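Local structure of acyl-coenzyme A thioesterase PaaI (Escherichia coli, 2FS2) at residues B[28-32]-B[33-37]; B[39-43]-B[44-48]. The protein hydrolyses the thioester bond of ring-hydroxylated phenylacetyl-CoA esters, working as a hot-dog-fold homotetramer in bacterial phenylacetate degradation. All coordinates share one frame; numbering follows the deposited sequence.

Contact 1. Residues B[28-32]-B[33-37]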
loop_
_atom_site.group_PDB
_atom_site.type_symbol
_atom_site.label_atom_id
_atom_site.label_comp_id
_atom_site.label_asym_id
_atom_site.label_seq_id
_atom_site.Cartn_x
_atom_site.Cartn_y
_atom_site.Cartn_z
ATOM N N ILE B 28 25.758 -5.372 -7.570
ATOM C CA ILE B 28 26.781 -6.080 -6.774
ATOM C C ILE B 28 26.394 -7.485 -6.394
ATOM O O ILE B 28 27.247 -8.260 -6.008
ATOM C CB ILE B 28 27.242 -5.266 -5.490
ATOM C CG1 ILE B 28 26.122 -5.178 -4.453
ATOM C CG2 ILE B 28 27.648 -3.825 -5.977
ATOM C CD1 ILE B 28 26.634 -4.543 -3.018
ATOM N N SER B 29 25.135 -7.859 -6.505
ATOM C CA SER B 29 24.876 -9.242 -6.182
ATOM C C SER B 29 23.603 -9.725 -6.922
ATOM O O SER B 29 22.709 -8.937 -7.175
ATOM C CB SER B 29 24.843 -9.426 -4.664
ATOM O OG SER B 29 24.506 -10.831 -4.326
HETATM N N MSE B 30 23.547 -10.991 -7.283
HETATM C CA MSE B 30 22.467 -11.516 -8.172
HETATM C C MSE B 30 22.253 -12.980 -7.909
HETATM O O MSE B 30 23.177 -13.774 -7.842
HETATM C CB MSE B 30 22.771 -11.427 -9.702
HETATM C CG MSE B 30 22.780 -10.095 -10.343
HETATM SE SE MSE B 30 20.969 -9.132 -10.123
HETATM C CE MSE B 30 19.648 -10.587 -10.728
ATOM N N ASP B 31 21.033 -13.356 -7.689
ATOM C CA ASP B 31 20.723 -14.764 -7.627
ATOM C C ASP B 31 19.298 -14.894 -8.142
ATOM O O ASP B 31 18.656 -13.907 -8.415
ATOM C CB ASP B 31 20.798 -15.261 -6.196
ATOM C CG ASP B 31 21.053 -16.743 -6.085
ATOM O OD1 ASP B 31 21.190 -17.561 -7.123
ATOM O OD2 ASP B 31 21.132 -17.192 -4.916
ATOM N N GLU B 32 18.754 -16.098 -8.245
ATOM C CA GLU B 32 17.417 -16.158 -8.830
ATOM C C GLU B 32 16.441 -15.488 -7.822
ATOM O O GLU B 32 16.475 -15.876 -6.698
ATOM C CB GLU B 32 17.061 -17.609 -8.881
ATOM C CG GLU B 32 15.626 -17.779 -9.304
ATOM C CD GLU B 32 15.311 -19.264 -9.626
ATOM O OE1 GLU B 32 15.599 -20.068 -8.701
ATOM O OE2 GLU B 32 14.826 -19.607 -10.798
ATOM N N GLY B 33 15.628 -14.513 -8.211
ATOM C CA GLY B 33 14.719 -13.848 -7.280
ATOM C C GLY B 33 15.459 -12.874 -6.327
ATOM O O GLY B 33 14.928 -12.568 -5.225
ATOM N N PHE B 34 16.658 -12.378 -6.684
ATOM C CA PHE B 34 17.443 -11.700 -5.663
ATOM C C PHE B 34 18.394 -10.770 -6.354
ATOM O O PHE B 34 19.142 -11.253 -7.247
ATOM C CB PHE B 34 18.212 -12.695 -4.781
ATOM C CG PHE B 34 19.099 -12.034 -3.722
ATOM C CD1 PHE B 34 18.536 -11.581 -2.465
ATOM C CD2 PHE B 34 20.479 -11.871 -3.946
ATOM C CE1 PHE B 34 19.403 -10.931 -1.473
ATOM C CE2 PHE B 34 21.310 -11.215 -2.972
ATOM C CZ PHE B 34 20.774 -10.757 -1.703
ATOM N N ALA B 35 18.484 -9.512 -5.882
ATOM C CA ALA B 35 19.449 -8.523 -6.486
ATOM C C ALA B 35 19.800 -7.473 -5.431
ATOM O O ALA B 35 18.935 -7.128 -4.623
ATOM C CB ALA B 35 18.788 -7.797 -7.704
ATOM N N VAL B 36 21.012 -6.934 -5.472
ATOM C CA VAL B 36 21.539 -5.948 -4.543
ATOM C C VAL B 36 22.194 -4.951 -5.442
ATOM O O VAL B 36 22.991 -5.338 -6.367
ATOM C CB VAL B 36 22.571 -6.528 -3.533
ATOM C CG1 VAL B 36 23.175 -5.444 -2.629
ATOM C CG2 VAL B 36 22.012 -7.570 -2.639
ATOM N N VAL B 37 21.844 -3.680 -5.284
ATOM C CA VAL B 37 22.386 -2.676 -6.128
ATOM C C VAL B 37 22.749 -1.573 -5.175
ATOM O O VAL B 37 22.327 -1.545 -4.018
ATOM C CB VAL B 37 21.368 -2.177 -7.259
ATOM C CG1 VAL B 37 21.076 -3.311 -8.307
ATOM C CG2 VAL B 37 19.973 -1.674 -6.590
#
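Two torsions bring together Ser29 and Phe34 on one face of this hairpin: with OG of Ser29 anti to the backbone N (chi1 177°) and CG of Phe34 likewise (chi1 178°), the hydroxyl and the aromatic ring lean toward each other across the two strands. Ser29 OG meets the ring at its edge, in plane, 3.5 Å from Phe34 CE2. Behind it the CB atoms of Asp31 and Phe34 pack together, and the Ser29 CB rests against CB and CG2 of Val36. The opposite face belongs to Met30, a selenomethionine, and Ala35: the bend at chi2 and chi3 folds the long chain back, so that SE lies 3.5 Å from Ala35 CB while CE settles near the carbonyl oxygen of Phe34. The Met30 side chain also touches Trp7 and Ala10 of helix 2-15 and Tyr67 of helix 54-70.

The strands run antiparallel. Asp31 N donates to Phe34 O at 2.9 Å in a nearly straight bond, whereas the return bond from Phe34 N to Asp31 O is weak. Between them Glu32 and Gly33 form the corners of a type II turn, and the positive phi of Gly33 (74°) suits a residue without CB, since one would run into Glu32 O. At the far end Val36 O accepts two N-H groups, a straight one from Ile28 N at 3.0 Å and a weak one from Ser29 N. Ile28 and Ser29 thus both face Val36 in a classic beta bulge, and Ile28 CG1 is pressed tightly on Val36 CG1. Chemically, the hairpin is two-sided: part of its backbone pairs within the hairpin, while Gly33, Ala35 and Val37 bond to strand 94-101; its selenomethionine face is apolar and buried, and its serine, aspartate and phenylalanine face stays partly open to solvent.

Contact 2. Residues B[39-43]-B[44-48]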
loop_
_atom_site.group_PDB
_atom_site.type_symbol
_atom_site.label_atom_id
_atom_site.label_comp_id
_atom_site.label_asym_id
_atom_site.label_seq_id
_atom_site.Cartn_x
_atom_site.Cartn_y
_atom_site.Cartn_z
HETATM N N MSE B 39 24.243 2.780 -4.828
HETATM C CA MSE B 39 24.262 4.106 -5.430
HETATM C C MSE B 39 24.763 5.082 -4.387
HETATM O O MSE B 39 24.444 4.956 -3.221
HETATM C CB MSE B 39 22.820 4.495 -5.819
HETATM C CG MSE B 39 22.661 5.966 -6.150
HETATM SE SE MSE B 39 20.732 6.368 -6.422
HETATM C CE MSE B 39 20.753 6.047 -8.219
ATOM N N THR B 40 25.498 6.078 -4.810
ATOM C CA THR B 40 25.929 7.133 -3.903
ATOM C C THR B 40 25.053 8.362 -4.129
ATOM O O THR B 40 24.712 8.696 -5.247
ATOM C CB THR B 40 27.440 7.359 -4.142
ATOM O OG1 THR B 40 28.134 6.121 -3.776
ATOM C CG2 THR B 40 28.048 8.492 -3.220
ATOM N N VAL B 41 24.584 8.976 -3.054
ATOM C CA VAL B 41 23.803 10.214 -3.147
ATOM C C VAL B 41 24.822 11.363 -3.379
ATOM O O VAL B 41 25.718 11.557 -2.548
ATOM C CB VAL B 41 23.120 10.422 -1.824
ATOM C CG1 VAL B 41 22.390 11.769 -1.801
ATOM C CG2 VAL B 41 22.213 9.184 -1.506
ATOM N N THR B 42 24.728 11.983 -4.560
ATOM C CA THR B 42 25.377 13.215 -4.992
ATOM C C THR B 42 24.492 14.443 -4.721
ATOM O O THR B 42 23.246 14.324 -4.528
ATOM C CB THR B 42 25.558 13.134 -6.496
ATOM O OG1 THR B 42 24.267 12.957 -7.109
ATOM C CG2 THR B 42 26.314 11.897 -6.876
ATOM N N ALA B 43 25.096 15.636 -4.753
ATOM C CA ALA B 43 24.362 16.891 -4.410
ATOM C C ALA B 43 23.160 17.216 -5.354
ATOM O O ALA B 43 22.083 17.689 -4.911
ATOM C CB ALA B 43 25.324 18.080 -4.305
ATOM N N GLN B 44 23.362 16.928 -6.633
ATOM C CA GLN B 44 22.347 16.965 -7.667
ATOM C C GLN B 44 21.026 16.273 -7.269
ATOM O O GLN B 44 19.966 16.579 -7.812
ATOM C CB GLN B 44 22.914 16.271 -8.920
ATOM C CG GLN B 44 24.303 16.763 -9.413
ATOM C CD GLN B 44 25.517 16.077 -8.746
ATOM O OE1 GLN B 44 25.971 16.491 -7.657
ATOM N NE2 GLN B 44 26.057 15.043 -9.411
HETATM N N MSE B 45 21.037 15.353 -6.331
HETATM C CA MSE B 45 19.767 14.633 -6.062
HETATM C C MSE B 45 18.951 15.150 -4.881
HETATM O O MSE B 45 17.867 14.609 -4.592
HETATM C CB MSE B 45 19.980 13.118 -5.886
HETATM C CG MSE B 45 21.247 12.596 -6.525
HETATM SE SE MSE B 45 21.380 10.649 -6.390
HETATM C CE MSE B 45 20.228 10.391 -4.872
ATOM N N LEU B 46 19.476 16.184 -4.221
ATOM C CA LEU B 46 18.920 16.744 -2.970
ATOM C C LEU B 46 17.757 17.773 -3.097
ATOM O O LEU B 46 17.752 18.629 -3.966
ATOM C CB LEU B 46 20.064 17.390 -2.156
ATOM C CG LEU B 46 21.327 16.603 -1.798
ATOM C CD1 LEU B 46 22.302 17.567 -1.017
ATOM C CD2 LEU B 46 21.023 15.328 -0.970
ATOM N N ASN B 47 16.798 17.675 -2.184
ATOM C CA ASN B 47 15.737 18.655 -1.976
ATOM C C ASN B 47 16.188 19.792 -1.037
ATOM O O ASN B 47 17.387 19.911 -0.724
ATOM C CB ASN B 47 14.592 17.954 -1.291
ATOM C CG ASN B 47 14.998 17.413 0.071
ATOM O OD1 ASN B 47 15.869 17.986 0.787
ATOM N ND2 ASN B 47 14.407 16.286 0.433
ATOM N N GLY B 48 15.206 20.547 -0.524
ATOM C CA GLY B 48 15.421 21.719 0.320
ATOM C C GLY B 48 15.908 21.514 1.743
ATOM O O GLY B 48 16.208 22.483 2.464
#
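Met45, a selenomethionine, lies across Thr42, and the two side chains cross at about a right angle. The threonine hydroxyl, held between its own backbone N and carbonyl carbon (chi1 58°), comes close to Met45 CG, while the selenium passes on toward Met39 SE, 4.3 Å away, and the terminal CE reaches CA and CG1 of Val41. Cys52 and Gln56 also touch this side chain.

Ala43 is engaged chiefly through its backbone. Its carbonyl oxygen takes the N-H of Leu46 at 3.1 Å, just as Thr42 O takes that of Met45 at 3.0 Å; both bonds are nearly straight at the hydrogen, but each donor stands above the carbonyl plane. Leu46 lays CB and CG over Ala43 O and sends CD2 to Val41 CG1 at 3.9 Å. Shortened to an alanine, Leu46 would lose the methyl that meets Val41 CG1, which would probably open a gap there and leave Ala43 O less covered.

Gln44 doubles back at chi2, which brings its amide obliquely across Thr42, with NE2 3.5 Å from Thr42 CB. Successive bonds from residue i+3 back to residue i mark a short 3-10 turn, here in the loop that links strand 34-40 to helix 54-70, the central helix of the hot-dog fold.

In the fold
Contact 1 comes first and contact 2 follows directly; their centres lie about 24 Å apart, with the middle of the subunit between them. Strand 34-40 links them: it starts in the hairpin of contact 1 and ends where contact 2 turns away from the antiparallel sheet. Its neighbour on one side is strand 26-31, on the other strand 94-101. Residues 28-37 thus close one end of this strand, and residues 39-48 carry the chain from the other toward helix 54-70. Both regions touch that helix, contact 1 through Tyr67, contact 2 through Leu60 and Gln56, so each lies beside the helix that the hot-dog sheet wraps around.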